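Local coordinates for alkaline phosphatase D (Bacillus subtilis, PDB 2YEQ), which hydrolyses phosphate esters, acting as an alkaline phosphatase and phosphodiesterase whose active site holds iron(III) and calcium ions, at residues A[13-18]-A[199-205]; A[23-29]-A[72-78]; A[84-90]-A[102-108]. All coordinates share one frame. Numbering follows the deposited sequence.

Contact 1 (A[13-18]-A[199-205]); sequences VASGDP and HAAFPWV. With PE5 (3,6,9,12,15,18,21,24-octaoxahexacosan-1-ol), chain D; EDO (1,2-ethanediol), chain I; EDO (1,2-ethanediol), chain B.
Two backbone hydrogen bonds join the segments: Trp-204 N donates to Ser-15 O (2.9 Å) and Asp-17 N to Trp-204 O (3.2 Å). They bracket the parallel bridge of Gly-16 with Trp-204, CA to CA 4.5 Å. Where direct pairing stops, two waters bridge Ser-15 to His-199: water 2 joins Ser-15 N (3.1 Å) to His-199 O (2.7 Å), and water 1 lies 2.8 Å from both Ser-15 OG and His-199 O. Water 3, beside the direct bonds, sits 2.9 Å from Asp-17 OD1 and 2.7 Å from Trp-204 O. Asp-17 OD1 also forms a salt bridge with Arg-263. Residues 13-16 are extended and 203-205 run parallel but splayed, at 61°, with axes 4.3 Å apart. The bridge adds strand 13-16, from the N-terminal family region, to the sheet that also holds strands 203-206 and 145-148 of the calcineurin-like phosphatase region. Helix 193-201 ends before strand 203-206, so Val-13 and Ala-14 meet helix instead: Val-13 O lies 3.4 Å from His-199 CB, and Val-13 CG2 4.1 Å from Ala-200 CB. Glycine suits position 16, since an ideal CB would fall 2.7 Å from Trp-204 O. Ser-15, chi1 p, brings OG, hydrogen-bonded to Thr-104 OG1, to 3.2 Å from Pro-203 CA. Asp-17 turns the chain with positive phi (44/54), and the Pro-18 ring packs CG on Pro-203 CB and CD on Val-205 CG2, both at 4.2 Å.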
loop_
_atom_site.group_PDB
_atom_site.type_symbol
_atom_site.label_atom_id
_atom_site.label_comp_id
_atom_site.label_asym_id
_atom_site.label_seq_id
_atom_site.Cartn_x
_atom_site.Cartn_y
_atom_site.Cartn_z
ATOM N N VAL A 13 12.201 -13.998 -0.565
ATOM C CA VAL A 13 11.084 -14.652 0.057
ATOM C C VAL A 13 10.170 -13.611 0.705
ATOM O O VAL A 13 10.525 -12.429 0.809
ATOM C CB VAL A 13 11.549 -15.689 1.121
ATOM C CG1 VAL A 13 12.478 -16.774 0.487
ATOM C CG2 VAL A 13 12.234 -14.988 2.338
ATOM N N ALA A 14 8.990 -14.044 1.105
ATOM C CA ALA A 14 8.024 -13.136 1.733
ATOM C C ALA A 14 7.058 -13.950 2.543
ATOM O O ALA A 14 6.938 -15.169 2.356
ATOM C CB ALA A 14 7.258 -12.273 0.671
ATOM N N SER A 15 6.381 -13.280 3.468
ATOM C CA SER A 15 5.287 -13.889 4.209
ATOM C C SER A 15 4.148 -12.895 4.361
ATOM O O SER A 15 4.319 -11.689 4.246
ATOM C CB SER A 15 5.741 -14.384 5.597
ATOM O OG SER A 15 6.019 -13.293 6.477
ATOM N N GLY A 16 2.974 -13.404 4.649
ATOM C CA GLY A 16 1.834 -12.522 4.674
ATOM C C GLY A 16 0.537 -13.099 5.151
ATOM O O GLY A 16 0.420 -14.281 5.462
ATOM N N ASP A 17 -0.442 -12.214 5.220
ATOM C CA ASP A 17 -1.793 -12.555 5.629
ATOM C C ASP A 17 -1.821 -13.464 6.838
ATOM O O ASP A 17 -2.467 -14.510 6.830
ATOM C CB ASP A 17 -2.559 -13.155 4.441
ATOM C CG ASP A 17 -3.141 -12.078 3.535
ATOM O OD1 ASP A 17 -2.621 -10.934 3.566
ATOM O OD2 ASP A 17 -4.121 -12.379 2.804
ATOM N N PRO A 18 -1.158 -13.035 7.905
ATOM C CA PRO A 18 -1.095 -13.865 9.104
ATOM C C PRO A 18 -2.440 -13.971 9.761
ATOM O O PRO A 18 -3.207 -12.987 9.744
ATOM C CB PRO A 18 -0.110 -13.104 10.016
ATOM C CG PRO A 18 -0.220 -11.725 9.608
ATOM C CD PRO A 18 -0.454 -11.764 8.100
ATOM N N HIS A 199 10.747 -7.549 3.011
ATOM C CA HIS A 199 9.839 -8.682 2.917
ATOM C C HIS A 199 10.260 -9.849 3.807
ATOM O O HIS A 199 9.406 -10.494 4.397
ATOM C CB HIS A 199 9.671 -9.180 1.468
ATOM C CG HIS A 199 8.647 -8.423 0.677
ATOM N ND1 HIS A 199 7.303 -8.478 0.972
ATOM C CD2 HIS A 199 8.768 -7.625 -0.416
ATOM C CE1 HIS A 199 6.637 -7.740 0.092
ATOM N NE2 HIS A 199 7.504 -7.217 -0.764
ATOM N N ALA A 200 11.564 -10.148 3.859
ATOM C CA ALA A 200 12.068 -11.270 4.657
ATOM C C ALA A 200 11.939 -10.995 6.175
ATOM O O ALA A 200 11.811 -11.914 6.972
ATOM C CB ALA A 200 13.562 -11.593 4.272
ATOM N N ALA A 201 11.880 -9.724 6.549
ATOM C CA ALA A 201 11.838 -9.319 7.964
ATOM C C ALA A 201 10.475 -9.421 8.662
ATOM O O ALA A 201 10.401 -9.639 9.885
ATOM C CB ALA A 201 12.399 -7.891 8.089
ATOM N N PHE A 202 9.385 -9.250 7.916
ATOM C CA PHE A 202 8.036 -9.139 8.512
ATOM C C PHE A 202 6.949 -9.748 7.615
ATOM O O PHE A 202 7.102 -9.761 6.411
ATOM C CB PHE A 202 7.623 -7.671 8.658
ATOM C CG PHE A 202 8.701 -6.748 9.089
ATOM C CD1 PHE A 202 9.129 -6.734 10.417
ATOM C CD2 PHE A 202 9.232 -5.832 8.219
ATOM C CE1 PHE A 202 10.096 -5.859 10.831
ATOM C CE2 PHE A 202 10.213 -4.944 8.635
ATOM C CZ PHE A 202 10.651 -4.978 9.954
ATOM N N PRO A 203 5.841 -10.184 8.194
ATOM C CA PRO A 203 4.657 -10.508 7.391
ATOM C C PRO A 203 4.024 -9.239 6.864
ATOM O O PRO A 203 3.968 -8.244 7.595
ATOM C CB PRO A 203 3.718 -11.178 8.384
ATOM C CG PRO A 203 4.154 -10.682 9.719
ATOM C CD PRO A 203 5.583 -10.313 9.635
ATOM N N TRP A 204 3.568 -9.279 5.606
ATOM C CA TRP A 204 2.962 -8.137 4.939
ATOM C C TRP A 204 1.474 -8.403 4.664
ATOM O O TRP A 204 1.065 -9.543 4.359
ATOM C CB TRP A 204 3.638 -7.831 3.612
ATOM C CG TRP A 204 4.985 -7.171 3.690
ATOM C CD1 TRP A 204 5.996 -7.461 4.568
ATOM C CD2 TRP A 204 5.490 -6.137 2.835
ATOM N NE1 TRP A 204 7.073 -6.672 4.320
ATOM C CE2 TRP A 204 6.802 -5.856 3.257
ATOM C CE3 TRP A 204 4.951 -5.411 1.757
ATOM C CZ2 TRP A 204 7.582 -4.898 2.651
ATOM C CZ3 TRP A 204 5.706 -4.463 1.165
ATOM C CH2 TRP A 204 7.024 -4.211 1.589
ATOM N N VAL A 205 0.685 -7.331 4.770
ATOM C CA VAL A 205 -0.709 -7.291 4.361
ATOM C C VAL A 205 -0.770 -6.261 3.246
ATOM O O VAL A 205 -0.628 -5.056 3.475
ATOM C CB VAL A 205 -1.644 -6.944 5.526
ATOM C CG1 VAL A 205 -3.136 -6.939 5.088
ATOM C CG2 VAL A 205 -1.458 -7.984 6.638
HETATM C C50 PE5 D . 17.708 -14.556 10.291
HETATM O O1 PE5 D . 16.498 -14.148 9.637
HETATM C C1 PE5 D . 16.614 -12.814 9.180
HETATM C C2 PE5 D . 15.330 -12.258 8.594
HETATM O O2 PE5 D . 15.659 -11.327 7.558
HETATM C C3 PE5 D . 15.853 -9.967 7.953
HETATM C C4 PE5 D . 16.000 -9.102 6.718
HETATM C C1 EDO I . -6.151 -13.368 6.265
HETATM O O1 EDO I . -5.123 -12.710 7.021
HETATM C C2 EDO I . -6.444 -12.590 4.991
HETATM O O2 EDO I . -6.386 -13.456 3.856
HETATM C C1 EDO B . 8.876 -10.538 12.523
HETATM O O1 EDO B . 8.652 -11.259 11.320
HETATM C C2 EDO B . 7.584 -9.892 12.983
HETATM O O2 EDO B . 7.784 -9.487 14.341
HETATM O O HOH W 1 8.647 -12.505 6.198
HETATM O O HOH W 2 6.901 -10.245 3.423
HETATM O O HOH W 3 -0.431 -9.822 2.073
#

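Contact 2 (A[23-29]-A[72-78]); sequences VVLWTRL and AHSVHVE. With EDO (1,2-ethanediol), chain R.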
loop_
_atom_site.group_PDB
_atom_site.type_symbol
_atom_site.label_atom_id
_atom_site.label_comp_id
_atom_site.label_asym_id
_atom_site.label_seq_id
_atom_site.Cartn_x
_atom_site.Cartn_y
_atom_site.Cartn_z
ATOM N N VAL A 23 0.135 -18.688 8.454
ATOM C CA VAL A 23 0.645 -17.545 7.730
ATOM C C VAL A 23 0.927 -18.008 6.299
ATOM O O VAL A 23 1.154 -19.196 6.067
ATOM C CB VAL A 23 1.932 -17.015 8.388
ATOM C CG1 VAL A 23 3.062 -18.065 8.306
ATOM C CG2 VAL A 23 2.368 -15.700 7.734
ATOM N N VAL A 24 0.885 -17.092 5.343
ATOM C CA VAL A 24 1.269 -17.415 3.969
ATOM C C VAL A 24 2.778 -17.226 3.828
ATOM O O VAL A 24 3.337 -16.210 4.278
ATOM C CB VAL A 24 0.545 -16.536 2.930
ATOM C CG1 VAL A 24 1.063 -16.848 1.525
ATOM C CG2 VAL A 24 -0.977 -16.746 2.991
ATOM N N LEU A 25 3.425 -18.203 3.204
ATOM C CA LEU A 25 4.829 -18.116 2.818
ATOM C C LEU A 25 4.907 -18.036 1.300
ATOM O O LEU A 25 4.221 -18.778 0.610
ATOM C CB LEU A 25 5.591 -19.351 3.308
ATOM C CG LEU A 25 5.384 -19.797 4.762
ATOM C CD1 LEU A 25 6.218 -21.066 5.046
ATOM C CD2 LEU A 25 5.749 -18.674 5.736
ATOM N N TRP A 26 5.778 -17.173 0.791
ATOM C CA TRP A 26 5.884 -16.916 -0.625
ATOM C C TRP A 26 7.331 -16.997 -1.092
ATOM O O TRP A 26 8.256 -16.556 -0.402
ATOM C CB TRP A 26 5.335 -15.516 -0.956
ATOM C CG TRP A 26 5.501 -15.120 -2.398
ATOM C CD1 TRP A 26 4.594 -15.301 -3.405
ATOM C CD2 TRP A 26 6.645 -14.490 -2.999
ATOM N NE1 TRP A 26 5.110 -14.836 -4.591
ATOM C CE2 TRP A 26 6.363 -14.339 -4.374
ATOM C CE3 TRP A 26 7.889 -14.051 -2.512
ATOM C CZ2 TRP A 26 7.256 -13.758 -5.260
ATOM C CZ3 TRP A 26 8.794 -13.499 -3.416
ATOM C CH2 TRP A 26 8.462 -13.349 -4.774
ATOM N N THR A 27 7.509 -17.555 -2.282
ATOM C CA THR A 27 8.691 -17.274 -3.062
ATOM C C THR A 27 8.353 -17.492 -4.537
ATOM O O THR A 27 7.201 -17.784 -4.876
ATOM C CB THR A 27 9.897 -18.117 -2.608
ATOM O OG1 THR A 27 11.081 -17.556 -3.183
ATOM C CG2 THR A 27 9.727 -19.610 -2.975
ATOM N N ARG A 28 9.352 -17.323 -5.385
ATOM C CA ARG A 28 9.218 -17.538 -6.811
ATOM C C ARG A 28 10.573 -18.018 -7.328
ATOM O O ARG A 28 11.640 -17.442 -6.979
ATOM C CB ARG A 28 8.815 -16.252 -7.540
ATOM C CG ARG A 28 8.733 -16.438 -9.096
ATOM C CD ARG A 28 8.183 -15.253 -9.853
ATOM N NE ARG A 28 8.424 -15.515 -11.268
ATOM C CZ ARG A 28 8.683 -14.627 -12.210
ATOM N NH1 ARG A 28 8.667 -13.327 -11.974
ATOM N NH2 ARG A 28 8.936 -15.073 -13.446
ATOM N N LEU A 29 10.535 -19.040 -8.176
ATOM C CA LEU A 29 11.735 -19.504 -8.894
ATOM C C LEU A 29 11.910 -18.703 -10.174
ATOM O O LEU A 29 11.113 -18.843 -11.106
ATOM C CB LEU A 29 11.636 -20.989 -9.227
ATOM C CG LEU A 29 11.225 -21.891 -8.071
ATOM C CD1 LEU A 29 11.194 -23.379 -8.512
ATOM C CD2 LEU A 29 12.184 -21.672 -6.893
ATOM N N ALA A 72 4.053 -18.656 -13.070
ATOM C CA ALA A 72 5.425 -18.141 -13.126
ATOM C C ALA A 72 6.357 -18.792 -12.082
ATOM O O ALA A 72 7.321 -18.177 -11.611
ATOM C CB ALA A 72 5.441 -16.612 -13.003
ATOM N N HIS A 73 6.069 -20.044 -11.756
ATOM C CA HIS A 73 6.801 -20.826 -10.751
ATOM C C HIS A 73 6.845 -20.104 -9.392
ATOM O O HIS A 73 7.814 -20.231 -8.613
ATOM C CB HIS A 73 8.219 -21.181 -11.245
ATOM C CG HIS A 73 8.232 -22.192 -12.347
ATOM N ND1 HIS A 73 8.230 -21.839 -13.677
ATOM C CD2 HIS A 73 8.254 -23.542 -12.313
ATOM C CE1 HIS A 73 8.267 -22.932 -14.419
ATOM N NE2 HIS A 73 8.270 -23.980 -13.616
ATOM N N SER A 74 5.778 -19.363 -9.100
ATOM C CA SER A 74 5.598 -18.813 -7.776
ATOM C C SER A 74 5.188 -19.933 -6.824
ATOM O O SER A 74 4.725 -21.023 -7.220
ATOM C CB SER A 74 4.553 -17.703 -7.788
ATOM O OG SER A 74 3.292 -18.207 -8.182
ATOM N N VAL A 75 5.393 -19.675 -5.543
ATOM C CA VAL A 75 5.030 -20.615 -4.511
ATOM C C VAL A 75 4.219 -19.875 -3.443
ATOM O O VAL A 75 4.660 -18.845 -2.931
ATOM C CB VAL A 75 6.297 -21.254 -3.873
ATOM C CG1 VAL A 75 5.910 -22.146 -2.717
ATOM C CG2 VAL A 75 7.109 -22.029 -4.938
ATOM N N HIS A 76 3.034 -20.379 -3.145
ATOM C CA HIS A 76 2.219 -19.877 -2.034
ATOM C C HIS A 76 1.917 -21.042 -1.125
ATOM O O HIS A 76 1.319 -22.015 -1.563
ATOM C CB HIS A 76 0.886 -19.309 -2.526
ATOM C CG HIS A 76 1.025 -18.084 -3.371
ATOM N ND1 HIS A 76 1.462 -18.132 -4.674
ATOM C CD2 HIS A 76 0.785 -16.785 -3.097
ATOM C CE1 HIS A 76 1.496 -16.904 -5.160
ATOM N NE2 HIS A 76 1.091 -16.069 -4.221
ATOM N N VAL A 77 2.339 -20.948 0.132
ATOM C CA VAL A 77 2.145 -22.011 1.106
ATOM C C VAL A 77 1.326 -21.414 2.236
ATOM O O VAL A 77 1.654 -20.356 2.740
ATOM C CB VAL A 77 3.514 -22.506 1.693
ATOM C CG1 VAL A 77 3.303 -23.415 2.905
ATOM C CG2 VAL A 77 4.371 -23.199 0.625
ATOM N N GLU A 78 0.259 -22.083 2.638
ATOM C CA GLU A 78 -0.466 -21.664 3.827
ATOM C C GLU A 78 -0.035 -22.593 4.973
ATOM O O GLU A 78 -0.568 -23.680 5.147
ATOM C CB GLU A 78 -1.979 -21.653 3.570
ATOM C CG GLU A 78 -2.361 -20.442 2.688
ATOM C CD GLU A 78 -3.833 -20.398 2.295
ATOM O OE1 GLU A 78 -4.698 -20.566 3.190
ATOM O OE2 GLU A 78 -4.111 -20.189 1.093
HETATM C C1 EDO R . 1.421 -23.762 -6.379
HETATM O O1 EDO R . 1.699 -23.509 -7.758
HETATM C C2 EDO R . 2.626 -23.360 -5.538
HETATM O O2 EDO R . 2.188 -22.813 -4.292
HETATM O O HOH W 4 9.885 -17.789 -13.394
#
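Strands 23-28 and 74-78 run antiparallel at 170°, and their backbone groups satisfy one another in pairs. Leu-25 and Val-77 form one hydrogen-bonded pair (Leu-25 N to Val-77 O 2.8 Å, Val-77 N to Leu-25 O 2.9 Å); Thr-27 and Val-75 form the next (Thr-27 N to Val-75 O 3.2 Å, Val-75 N to Thr-27 O 2.7 Å). Beyond the strand end, Leu-29 N still reaches His-73 O at 3.0 Å. Ala-72 and His-73 both have positive phi, so the chain turns there and presents Ala-72 O to Arg-28 NE (2.9 Å). The extended arm of Arg-28 (chi1 to chi3 all t) suits this task: its guanidinium lies with one face over Ala-72 CB, NH2 donates to water 4 (2.9 Å), and NH1 is hydrogen-bonded to His-245 NE2. Water 4 donates to Leu-29 O (2.8 Å) and Ala-72 O (3.1 Å). His-76 N donates to O2 of an ethanediol at 2.8 Å, probably a crystallisation additive.

The two faces differ. On one, Trp-26 points its edge at the face of His-76 in a T-shaped pair (centroids 5.1 Å, planes at 77°), with Trp-26 NE1 hydrogen-bonded to Glu-244 O and His-76 NE2 to Tyr-243 O; Glu-78 OE1 forms a salt bridge with Arg-249 and OE2 accepts from Ile-250 N. The other carries Leu-25, Thr-27, Val-75 and Val-77, with Thr-27 OG1 satisfied by Gly-12 O. This largely apolar face packs on strands 44-51, 59-67 and 87-94, whereas the Trp-26 face meets the end of helix 228-245, and strand 13-16 borders 23-28 on its far edge.

Contact 3 (A[84-90]-A[102-108]); sequences PNKVYYY and GKTKTLP. With PE5 (3,6,9,12,15,18,21,24-octaoxahexacosan-1-ol), chain C.
This contact is a beta hairpin of strands 87-94 and 97-105, whose segments 87-90 and 102-105 lie antiparallel at 149°. Tyr-88/Thr-104 and Tyr-90/Gly-102 are hydrogen-bonded pairs: Tyr-88 N to Thr-104 O 2.9 Å, Thr-104 N to Tyr-88 O 2.8 Å, Tyr-90 N to Gly-102 O 2.9 Å, Gly-102 N to Tyr-90 O 2.8 Å. Non-hydrogen-bonded Val-87/Lys-105 and Tyr-89/Lys-103 alternate with them. Tyr-90, chi1 p, folds its ring across the other strand; Gly-102 CA sits 3.7 Å from the ring centroid (CH-pi), where a CB would clash. Its OH is 2.8 Å from water 1, which also lies 2.7 Å from Lys-103 O. On the other face the fully trans Lys-103 lies along Val-87 (CE to CG1 3.8 Å) and its NZ binds polyether O2 (2.9 Å). Thr-106 OG1, chi1 p, accepts from Lys-86 N (3.0 Å) and is also hydrogen-bonded to Glu-83 O; Thr-106 N reaches Lys-86 O (3.1 Å). Asn-85, phi positive, bonds N to Leu-107 O (2.9 Å). Lys-105 NZ, salt-bridged to Asp-144, donates to Asn-85 OD1 at 2.7 Å.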
loop_
_atom_site.group_PDB
_atom_site.type_symbol
_atom_site.label_atom_id
_atom_site.label_comp_id
_atom_site.label_asym_id
_atom_site.label_seq_id
_atom_site.Cartn_x
_atom_site.Cartn_y
_atom_site.Cartn_z
ATOM N N PRO A 84 -0.328 -19.052 18.364
ATOM C CA PRO A 84 -0.623 -17.618 18.229
ATOM C C PRO A 84 0.431 -16.691 18.806
ATOM O O PRO A 84 1.160 -17.049 19.713
ATOM C CB PRO A 84 -1.942 -17.456 18.958
ATOM C CG PRO A 84 -1.974 -18.558 19.931
ATOM C CD PRO A 84 -1.256 -19.714 19.291
ATOM N N ASN A 85 0.521 -15.503 18.230
ATOM C CA ASN A 85 1.442 -14.472 18.649
ATOM C C ASN A 85 2.880 -14.945 18.796
ATOM O O ASN A 85 3.573 -14.562 19.743
ATOM C CB ASN A 85 0.943 -13.867 19.955
ATOM C CG ASN A 85 1.430 -12.457 20.176
ATOM O OD1 ASN A 85 1.895 -11.780 19.273
ATOM N ND2 ASN A 85 1.342 -12.017 21.414
ATOM N N LYS A 86 3.331 -15.748 17.844
ATOM C CA LYS A 86 4.658 -16.348 17.898
ATOM C C LYS A 86 5.472 -16.067 16.645
ATOM O O LYS A 86 4.952 -16.167 15.534
ATOM C CB LYS A 86 4.521 -17.856 18.086
ATOM C CG LYS A 86 5.841 -18.548 18.360
ATOM C CD LYS A 86 5.656 -19.957 18.926
ATOM C CE LYS A 86 6.611 -20.249 20.095
ATOM N NZ LYS A 86 8.016 -19.812 19.866
ATOM N N VAL A 87 6.749 -15.749 16.848
ATOM C CA VAL A 87 7.709 -15.527 15.782
ATOM C C VAL A 87 8.166 -16.850 15.237
ATOM O O VAL A 87 8.473 -17.768 16.018
ATOM C CB VAL A 87 8.935 -14.758 16.283
ATOM C CG1 VAL A 87 10.046 -14.684 15.213
ATOM C CG2 VAL A 87 8.513 -13.369 16.742
ATOM N N TYR A 88 8.209 -16.971 13.906
ATOM C CA TYR A 88 8.774 -18.163 13.270
ATOM C C TYR A 88 9.752 -17.772 12.197
ATOM O O TYR A 88 9.752 -16.624 11.725
ATOM C CB TYR A 88 7.685 -19.010 12.657
ATOM C CG TYR A 88 6.726 -19.646 13.640
ATOM C CD1 TYR A 88 7.008 -20.895 14.214
ATOM C CD2 TYR A 88 5.523 -19.042 13.959
ATOM C CE1 TYR A 88 6.136 -21.504 15.075
ATOM C CE2 TYR A 88 4.619 -19.660 14.830
ATOM C CZ TYR A 88 4.937 -20.889 15.386
ATOM O OH TYR A 88 4.045 -21.504 16.233
ATOM N N TYR A 89 10.589 -18.736 11.820
ATOM C CA TYR A 89 11.490 -18.605 10.695
ATOM C C TYR A 89 11.059 -19.598 9.635
ATOM O O TYR A 89 10.474 -20.656 9.960
ATOM C CB TYR A 89 12.933 -18.846 11.129
ATOM C CG TYR A 89 13.359 -17.829 12.149
ATOM C CD1 TYR A 89 13.117 -18.040 13.506
ATOM C CD2 TYR A 89 13.945 -16.633 11.756
ATOM C CE1 TYR A 89 13.473 -17.091 14.452
ATOM C CE2 TYR A 89 14.307 -15.667 12.690
ATOM C CZ TYR A 89 14.067 -15.906 14.042
ATOM O OH TYR A 89 14.413 -14.970 14.994
ATOM N N TYR A 90 11.323 -19.255 8.375
ATOM C CA TYR A 90 10.941 -20.114 7.271
ATOM C C TYR A 90 11.970 -20.056 6.165
ATOM O O TYR A 90 12.707 -19.077 6.035
ATOM C CB TYR A 90 9.523 -19.753 6.767
ATOM C CG TYR A 90 9.431 -18.373 6.142
ATOM C CD1 TYR A 90 9.193 -17.256 6.926
ATOM C CD2 TYR A 90 9.570 -18.196 4.758
ATOM C CE1 TYR A 90 9.121 -16.004 6.365
ATOM C CE2 TYR A 90 9.494 -16.944 4.192
ATOM C CZ TYR A 90 9.269 -15.854 4.981
ATOM O OH TYR A 90 9.226 -14.606 4.437
ATOM N N GLY A 102 13.476 -16.386 6.021
ATOM C CA GLY A 102 12.533 -15.343 6.319
ATOM C C GLY A 102 12.105 -15.431 7.770
ATOM O O GLY A 102 12.190 -16.493 8.421
ATOM N N LYS A 103 11.634 -14.295 8.277
ATOM C CA LYS A 103 11.047 -14.215 9.595
ATOM C C LYS A 103 9.600 -13.746 9.526
ATOM O O LYS A 103 9.265 -12.805 8.795
ATOM C CB LYS A 103 11.862 -13.238 10.420
ATOM C CG LYS A 103 11.525 -13.141 11.877
ATOM C CD LYS A 103 12.604 -12.223 12.508
ATOM C CE LYS A 103 12.401 -11.925 13.974
ATOM N NZ LYS A 103 13.388 -10.855 14.384
ATOM N N THR A 104 8.754 -14.374 10.313
ATOM C CA THR A 104 7.355 -14.035 10.328
ATOM C C THR A 104 6.746 -14.146 11.725
ATOM O O THR A 104 7.430 -14.507 12.685
ATOM C CB THR A 104 6.579 -14.923 9.344
ATOM O OG1 THR A 104 5.291 -14.347 9.136
ATOM C CG2 THR A 104 6.437 -16.371 9.844
ATOM N N LYS A 105 5.456 -13.842 11.837
ATOM C CA LYS A 105 4.797 -13.840 13.141
ATOM C C LYS A 105 3.290 -13.983 13.027
ATOM O O LYS A 105 2.641 -13.246 12.270
ATOM C CB LYS A 105 5.143 -12.561 13.888
ATOM C CG LYS A 105 4.685 -12.566 15.347
ATOM C CD LYS A 105 4.996 -11.223 15.987
ATOM C CE LYS A 105 4.496 -11.118 17.409
ATOM N NZ LYS A 105 3.274 -10.263 17.483
ATOM N N THR A 106 2.737 -14.953 13.741
ATOM C CA THR A 106 1.304 -15.184 13.733
ATOM C C THR A 106 0.587 -14.091 14.548
ATOM O O THR A 106 1.185 -13.422 15.388
ATOM C CB THR A 106 0.918 -16.561 14.332
ATOM O OG1 THR A 106 1.551 -16.718 15.613
ATOM C CG2 THR A 106 1.277 -17.711 13.404
ATOM N N LEU A 107 -0.703 -13.932 14.298
ATOM C CA LEU A 107 -1.521 -13.000 15.073
ATOM C C LEU A 107 -1.800 -13.566 16.475
ATOM O O LEU A 107 -1.775 -14.776 16.679
ATOM C CB LEU A 107 -2.864 -12.788 14.387
ATOM C CG LEU A 107 -2.854 -12.188 12.975
ATOM C CD1 LEU A 107 -4.307 -11.959 12.541
ATOM C CD2 LEU A 107 -2.048 -10.916 12.941
ATOM N N PRO A 108 -2.122 -12.692 17.422
ATOM C CA PRO A 108 -2.697 -13.137 18.701
ATOM C C PRO A 108 -3.982 -13.920 18.492
ATOM O O PRO A 108 -4.659 -13.755 17.470
ATOM C CB PRO A 108 -3.028 -11.825 19.432
ATOM C CG PRO A 108 -2.170 -10.805 18.828
ATOM C CD PRO A 108 -1.922 -11.240 17.385
HETATM C C50 PE5 C . 16.424 -12.622 16.350
HETATM O O1 PE5 C . 16.142 -12.488 14.951
HETATM C C1 PE5 C . 17.184 -11.776 14.277
HETATM C C2 PE5 C . 16.858 -11.578 12.801
HETATM O O2 PE5 C . 15.701 -10.743 12.676
HETATM C C3 PE5 C . 15.804 -9.728 11.677
HETATM C C4 PE5 C . 14.501 -8.974 11.625
HETATM O O HOH W 1 8.647 -12.505 6.198
#

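Overall arrangement
Contacts 1 and 2 belong to one sheet: strand 13-16 hydrogen-bonds to 23-28 through Ala-14 O to Trp-26 N (2.8 Å) and Gly-16 O to Val-24 N (2.9 Å). Contact 3 lies in the four-stranded sheet facing it, where Leu-25 CD2 packs 3.7 Å from Tyr-90 CG. Contact 1, wholly buried, links the N-terminal and phosphatase family regions and fills its gaps with water; contact 2, also buried, is regular strand pairing; contact 3 is partly exposed, with Asn-85 and Lys-105 paired at its open end and Lys-103 reaching a polyether further along. Contacts 1 and 3 meet at Ala-200 O to Lys-103 N (2.7 Å), Ser-15 OG to Thr-104 OG1 (3.0 Å), and shared water 1.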